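PDB 5YKR: probable aminotransferase from Pseudomonas aeruginosa, which belongs to the pyridoxal phosphate-dependent class-III aminotransferase family, with its cofactor bound covalently to the protein, although its specific role is not established. Local coordinates for residues Arg353-Leu358 with Ile382-Glu387; Tyr388-His393 with Phe427-Leu432. All coordinates share one frame; numbering follows the deposited sequence.

In the fold
Both contacts lie on strand 385-389, the middle strand of a three-stranded antiparallel sheet in the C-terminal part of the chain, and their centres are about 15 Å apart. Contact 1 is partly buried: helix 349-372 meets the hairpin turn that leads into the strand, through a methionine-alanine contact and a phenyl ring packed on the turn backbone, without a hydrogen bond between its segments. Contact 2, wholly buried, joins the far end of the strand to the approach to strand 430-432 through a backbone bond, a CH-pi contact and water. V386 O probably accepts from A431 N in the sheet pairing, and the E387 carboxylate probably holds N429 N, which links the two contacts.

Contact 1: Arg353-Leu358 with Ile382-Glu387; sequences RHMFQL and IGARVE
The F356 ring meets the turn G383-A384 with its CD1-CE1 side: A384 N lies at the ring edge, close to its plane and 3.8 Å from CD1, whereas G383 CA approaches CE1 obliquely at 3.4 Å. Within the helix, L358 CD2 lies toward the rim of one face of the H354 ring. The turn is the two-residue type II' reversal of a beta hairpin, linking strands 378-382 and 385-389. It is closed by paired backbone bonds, I382 N to R385 O at 2.9 Å and R385 N to I382 O at 3.1 Å. G383 suits the first corner because its phi is positive (62°), and with no side chain it lets the phenyl ring come right up to its backbone. F356 is directed past the turn at its CB, but a chi1 of -66°, with CG opposite the carbonyl carbon, brings the CD1-CE1 side of the ring onto G383. One residue earlier, M355 points toward the turn. Its flexible, unbranched chain bends at chi3 (67°) and brings the methyl end to the small A384 side chain, which also touches L432. T433 ties the two elements together from outside: its OG1 bonds to M355 O and its backbone to that of A384. Farther along the strand, V386 rests on A359 and L362 of the same helix, so the helix backs the hairpin beyond its turn. The methionine touches the alanine methyl with two of its carbons: A384 CB lies 3.7 Å from M355 CE and 3.9 Å from M355 CB.

Contact 2: Tyr388-His393 with Phe427-Leu432; sequences YLFMTH and FHNMAL
N429 lies across one face of the Y388 ring, the tightly packed half of the contact. Its CB sits 4.0 Å from the ring centroid, 19° off the normal, a CH-pi contact, while its backbone O stands over the same face toward the rim. That O also accepts from Y388 N at 3.3 Å, a long bond with the donor tilted from the carbonyl plane, where the antiparallel sheet pairing of strand 385-389 runs out. Y388 CG sits between backbone N and carbonyl carbon (chi1 49°), a cramped rotamer that lays the ring beneath N429. Tyrosine suits the place by offering a broad apolar face and a hydroxyl that can meet water. The other half is looser, bridged by bound water. F390, centre of an inverse gamma turn, reaches N429 ND2 with CZ only at 4.2 Å. One water donates to Y388 O at 2.8 Å and accepts from N429 ND2 at 3.0 Å; a second, 3.2 Å from Y388 OH, is doubtfully close to N429 OD1. ND2 also bonds weakly to E410. Asparagine fits by offering a CH to the ring and an amide to the water that joins it to Y388 O beyond the last direct backbone bond.

Contact 1: Arg353-Leu358 with Ile382-Glu387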
loop_
_atom_site.group_PDB
_atom_site.type_symbol
_atom_site.label_atom_id
_atom_site.label_comp_id
_atom_site.label_asym_id
_atom_site.label_seq_id
_atom_site.Cartn_x
_atom_site.Cartn_y
_atom_site.Cartn_z
ATOM N N ARG A 353 4.365 -28.733 8.171
ATOM C CA ARG A 353 3.965 -30.096 8.450
ATOM C C ARG A 353 2.763 -30.125 9.375
ATOM O O ARG A 353 1.783 -30.860 9.145
ATOM C CB ARG A 353 5.120 -30.899 9.016
ATOM C CG ARG A 353 4.766 -32.371 9.209
ATOM C CD ARG A 353 5.969 -33.230 9.687
ATOM N NE ARG A 353 7.261 -32.855 9.086
ATOM C CZ ARG A 353 8.205 -32.110 9.695
ATOM N NH1 ARG A 353 8.102 -31.751 10.983
ATOM N NH2 ARG A 353 9.287 -31.781 9.030
ATOM N N HIS A 354 2.849 -29.361 10.457
ATOM C CA HIS A 354 1.742 -29.252 11.400
ATOM C C HIS A 354 0.497 -28.684 10.722
ATOM O O HIS A 354 -0.621 -29.207 10.873
ATOM C CB HIS A 354 2.133 -28.370 12.577
ATOM C CG HIS A 354 1.026 -28.143 13.561
ATOM N ND1 HIS A 354 0.772 -29.031 14.585
ATOM C CD2 HIS A 354 0.124 -27.148 13.694
ATOM C CE1 HIS A 354 -0.258 -28.595 15.280
ATOM N NE2 HIS A 354 -0.673 -27.460 14.757
ATOM N N MET A 355 0.671 -27.597 9.991
ATOM C CA MET A 355 -0.478 -26.970 9.309
ATOM C C MET A 355 -1.157 -27.947 8.338
ATOM O O MET A 355 -2.391 -28.001 8.255
ATOM C CB MET A 355 0.013 -25.715 8.579
ATOM C CG MET A 355 0.413 -24.582 9.515
ATOM S SD MET A 355 1.501 -23.333 8.824
ATOM C CE MET A 355 0.432 -22.566 7.617
ATOM N N PHE A 356 -0.362 -28.726 7.633
ATOM C CA PHE A 356 -0.933 -29.701 6.658
ATOM C C PHE A 356 -1.711 -30.816 7.377
ATOM O O PHE A 356 -2.776 -31.229 6.935
ATOM C CB PHE A 356 0.154 -30.385 5.842
ATOM C CG PHE A 356 0.938 -29.523 4.925
ATOM C CD1 PHE A 356 0.488 -28.287 4.503
ATOM C CD2 PHE A 356 2.166 -29.977 4.470
ATOM C CE1 PHE A 356 1.215 -27.523 3.622
ATOM C CE2 PHE A 356 2.942 -29.212 3.609
ATOM C CZ PHE A 356 2.439 -27.974 3.172
ATOM N N GLN A 357 -1.163 -31.305 8.488
ATOM C CA GLN A 357 -1.857 -32.362 9.219
ATOM C C GLN A 357 -3.255 -31.887 9.682
ATOM O O GLN A 357 -4.272 -32.593 9.546
ATOM C CB GLN A 357 -1.007 -32.807 10.429
ATOM C CG GLN A 357 -1.677 -33.799 11.360
ATOM C CD GLN A 357 -0.854 -34.032 12.605
ATOM O OE1 GLN A 357 -1.211 -33.592 13.716
ATOM N NE2 GLN A 357 0.240 -34.737 12.443
ATOM N N LEU A 358 -3.289 -30.685 10.250
ATOM C CA LEU A 358 -4.547 -30.156 10.784
ATOM C C LEU A 358 -5.517 -29.808 9.646
ATOM O O LEU A 358 -6.724 -30.043 9.766
ATOM C CB LEU A 358 -4.313 -28.982 11.748
ATOM C CG LEU A 358 -3.849 -29.272 13.180
ATOM C CD1 LEU A 358 -4.955 -29.971 13.938
ATOM C CD2 LEU A 358 -2.656 -30.189 13.209
ATOM N N ILE A 382 -5.459 -27.027 -0.488
ATOM C CA ILE A 382 -4.115 -26.723 -0.961
ATOM C C ILE A 382 -3.270 -26.443 0.272
ATOM O O ILE A 382 -3.315 -25.356 0.862
ATOM C CB ILE A 382 -4.043 -25.572 -1.989
ATOM C CG1 ILE A 382 -4.913 -24.407 -1.651
ATOM C CG2 ILE A 382 -4.383 -26.131 -3.328
ATOM C CD1 ILE A 382 -4.480 -23.180 -2.433
ATOM N N GLY A 383 -2.550 -27.483 0.705
ATOM C CA GLY A 383 -1.725 -27.345 1.886
ATOM C C GLY A 383 -2.526 -27.027 3.137
ATOM O O GLY A 383 -3.340 -27.833 3.567
ATOM N N ALA A 384 -2.292 -25.847 3.702
ATOM C CA ALA A 384 -2.937 -25.381 4.916
ATOM C C ALA A 384 -4.326 -24.793 4.726
ATOM O O ALA A 384 -4.981 -24.428 5.723
ATOM C CB ALA A 384 -2.059 -24.358 5.596
ATOM N N ARG A 385 -4.790 -24.653 3.466
ATOM C CA ARG A 385 -5.996 -23.898 3.167
ATOM C C ARG A 385 -7.056 -24.836 2.575
ATOM O O ARG A 385 -6.750 -25.574 1.641
ATOM C CB ARG A 385 -5.624 -22.778 2.157
ATOM C CG ARG A 385 -6.685 -21.753 1.866
ATOM C CD ARG A 385 -6.216 -20.809 0.772
ATOM N NE ARG A 385 -7.185 -19.726 0.648
ATOM C CZ ARG A 385 -7.156 -18.576 1.370
ATOM N NH1 ARG A 385 -6.174 -18.319 2.224
ATOM N NH2 ARG A 385 -8.163 -17.743 1.282
ATOM N N VAL A 386 -8.273 -24.815 3.150
ATOM C CA VAL A 386 -9.345 -25.755 2.773
ATOM C C VAL A 386 -10.609 -24.957 2.416
ATOM O O VAL A 386 -11.008 -24.072 3.184
ATOM C CB VAL A 386 -9.685 -26.671 3.979
ATOM C CG1 VAL A 386 -10.827 -27.642 3.683
ATOM C CG2 VAL A 386 -8.428 -27.451 4.404
ATOM N N GLU A 387 -11.240 -25.275 1.272
ATOM C CA GLU A 387 -12.465 -24.537 0.901
ATOM C C GLU A 387 -13.438 -25.455 0.200
ATOM O O GLU A 387 -13.043 -26.230 -0.665
ATOM C CB GLU A 387 -12.092 -23.349 -0.001
ATOM C CG GLU A 387 -13.265 -22.479 -0.438
ATOM C CD GLU A 387 -12.887 -21.036 -0.747
ATOM O OE1 GLU A 387 -11.659 -20.758 -0.876
ATOM O OE2 GLU A 387 -13.827 -20.194 -0.918
#

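Contact 2: Tyr388-His393 with Phe427-Leu432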
loop_
_atom_site.group_PDB
_atom_site.type_symbol
_atom_site.label_atom_id
_atom_site.label_comp_id
_atom_site.label_asym_id
_atom_site.label_seq_id
_atom_site.Cartn_x
_atom_site.Cartn_y
_atom_site.Cartn_z
ATOM N N TYR A 388 -14.716 -25.256 0.520
ATOM C CA TYR A 388 -15.779 -25.952 -0.179
ATOM C C TYR A 388 -16.563 -24.995 -1.128
ATOM O O TYR A 388 -16.475 -23.746 -1.028
ATOM C CB TYR A 388 -16.700 -26.695 0.766
ATOM C CG TYR A 388 -17.203 -25.905 1.935
ATOM C CD1 TYR A 388 -18.421 -25.185 1.861
ATOM C CD2 TYR A 388 -16.507 -25.883 3.137
ATOM C CE1 TYR A 388 -18.866 -24.445 2.935
ATOM C CE2 TYR A 388 -16.984 -25.169 4.227
ATOM C CZ TYR A 388 -18.177 -24.493 4.125
ATOM O OH TYR A 388 -18.683 -23.754 5.145
ATOM N N LEU A 389 -17.248 -25.597 -2.085
ATOM C CA LEU A 389 -18.005 -24.889 -3.110
ATOM C C LEU A 389 -19.303 -25.653 -3.300
ATOM O O LEU A 389 -19.337 -26.898 -3.187
ATOM C CB LEU A 389 -17.238 -24.895 -4.445
ATOM C CG LEU A 389 -16.413 -23.717 -4.925
ATOM C CD1 LEU A 389 -15.700 -24.084 -6.213
ATOM C CD2 LEU A 389 -17.231 -22.413 -5.026
ATOM N N PHE A 390 -20.366 -24.920 -3.667
ATOM C CA PHE A 390 -21.708 -25.526 -3.757
ATOM C C PHE A 390 -21.966 -26.103 -5.159
ATOM O O PHE A 390 -22.940 -25.749 -5.826
ATOM C CB PHE A 390 -22.798 -24.521 -3.376
ATOM C CG PHE A 390 -22.546 -23.735 -2.111
ATOM C CD1 PHE A 390 -21.935 -24.311 -0.994
ATOM C CD2 PHE A 390 -22.954 -22.422 -2.025
ATOM C CE1 PHE A 390 -21.718 -23.562 0.156
ATOM C CE2 PHE A 390 -22.772 -21.669 -0.873
ATOM C CZ PHE A 390 -22.138 -22.240 0.211
ATOM N N MET A 391 -21.086 -27.003 -5.582
ATOM C CA MET A 391 -21.286 -27.766 -6.803
ATOM C C MET A 391 -20.651 -29.156 -6.619
ATOM O O MET A 391 -19.760 -29.370 -5.769
ATOM C CB MET A 391 -20.674 -27.021 -8.000
ATOM C CG MET A 391 -19.170 -26.743 -7.897
ATOM S SD MET A 391 -18.475 -25.666 -9.151
ATOM C CE MET A 391 -18.579 -26.731 -10.605
ATOM N N THR A 392 -21.135 -30.109 -7.398
ATOM C CA THR A 392 -20.750 -31.502 -7.164
ATOM C C THR A 392 -19.260 -31.825 -7.422
ATOM O O THR A 392 -18.660 -32.631 -6.724
ATOM C CB THR A 392 -21.649 -32.443 -7.995
ATOM O OG1 THR A 392 -22.963 -32.327 -7.475
ATOM C CG2 THR A 392 -21.241 -33.839 -7.854
ATOM N N HIS A 393 -18.697 -31.187 -8.433
ATOM C CA HIS A 393 -17.382 -31.529 -8.943
ATOM C C HIS A 393 -16.499 -30.271 -8.913
ATOM O O HIS A 393 -17.001 -29.169 -8.950
ATOM C CB HIS A 393 -17.488 -32.033 -10.384
ATOM C CG HIS A 393 -18.368 -33.248 -10.553
ATOM N ND1 HIS A 393 -17.997 -34.507 -10.125
ATOM C CD2 HIS A 393 -19.587 -33.387 -11.118
ATOM C CE1 HIS A 393 -18.957 -35.370 -10.411
ATOM N NE2 HIS A 393 -19.929 -34.716 -11.028
ATOM N N PHE A 427 -15.214 -13.713 3.396
ATOM C CA PHE A 427 -15.129 -13.558 1.921
ATOM C C PHE A 427 -14.988 -14.843 1.172
ATOM O O PHE A 427 -14.924 -14.846 -0.041
ATOM C CB PHE A 427 -13.960 -12.632 1.539
ATOM C CG PHE A 427 -13.857 -11.422 2.406
ATOM C CD1 PHE A 427 -14.881 -10.526 2.492
ATOM C CD2 PHE A 427 -12.725 -11.194 3.172
ATOM C CE1 PHE A 427 -14.793 -9.414 3.356
ATOM C CE2 PHE A 427 -12.622 -10.117 3.984
ATOM C CZ PHE A 427 -13.663 -9.235 4.122
ATOM N N HIS A 428 -14.887 -15.959 1.910
ATOM C CA HIS A 428 -14.610 -17.263 1.286
ATOM C C HIS A 428 -15.400 -18.315 2.070
ATOM O O HIS A 428 -15.856 -18.039 3.157
ATOM C CB HIS A 428 -13.079 -17.590 1.329
ATOM C CG HIS A 428 -12.198 -16.569 0.658
ATOM N ND1 HIS A 428 -11.490 -15.562 1.296
ATOM C CD2 HIS A 428 -11.996 -16.383 -0.659
ATOM C CE1 HIS A 428 -10.879 -14.821 0.371
ATOM N NE2 HIS A 428 -11.139 -15.324 -0.817
ATOM N N ASN A 429 -15.420 -19.553 1.603
ATOM C CA ASN A 429 -15.885 -20.695 2.395
ATOM C C ASN A 429 -14.674 -21.525 2.794
ATOM O O ASN A 429 -14.629 -22.765 2.609
ATOM C CB ASN A 429 -16.889 -21.530 1.590
ATOM C CG ASN A 429 -18.125 -20.739 1.262
ATOM O OD1 ASN A 429 -18.869 -20.351 2.191
ATOM N ND2 ASN A 429 -18.356 -20.454 -0.058
ATOM N N MET A 430 -13.652 -20.826 3.317
ATOM C CA MET A 430 -12.347 -21.435 3.560
ATOM C C MET A 430 -12.042 -21.447 5.063
ATOM O O MET A 430 -12.586 -20.693 5.832
ATOM C CB MET A 430 -11.185 -20.715 2.793
ATOM C CG MET A 430 -10.676 -19.410 3.405
ATOM S SD MET A 430 -9.265 -19.694 4.487
ATOM C CE MET A 430 -8.867 -18.014 4.964
ATOM N N ALA A 431 -11.123 -22.342 5.435
ATOM C CA ALA A 431 -10.495 -22.362 6.756
ATOM C C ALA A 431 -9.003 -22.544 6.520
ATOM O O ALA A 431 -8.569 -23.305 5.633
ATOM C CB ALA A 431 -11.011 -23.541 7.582
ATOM N N LEU A 432 -8.229 -21.803 7.307
ATOM C CA LEU A 432 -6.795 -21.806 7.219
ATOM C C LEU A 432 -6.225 -22.242 8.577
ATOM O O LEU A 432 -6.626 -21.698 9.621
ATOM C CB LEU A 432 -6.364 -20.342 6.877
ATOM C CG LEU A 432 -4.888 -20.100 6.575
ATOM C CD1 LEU A 432 -4.304 -20.936 5.421
ATOM C CD2 LEU A 432 -4.747 -18.634 6.304
HETATM O O HOH W 1 -16.197 -21.182 -2.028
HETATM O O HOH W 2 -19.950 -20.926 4.275
#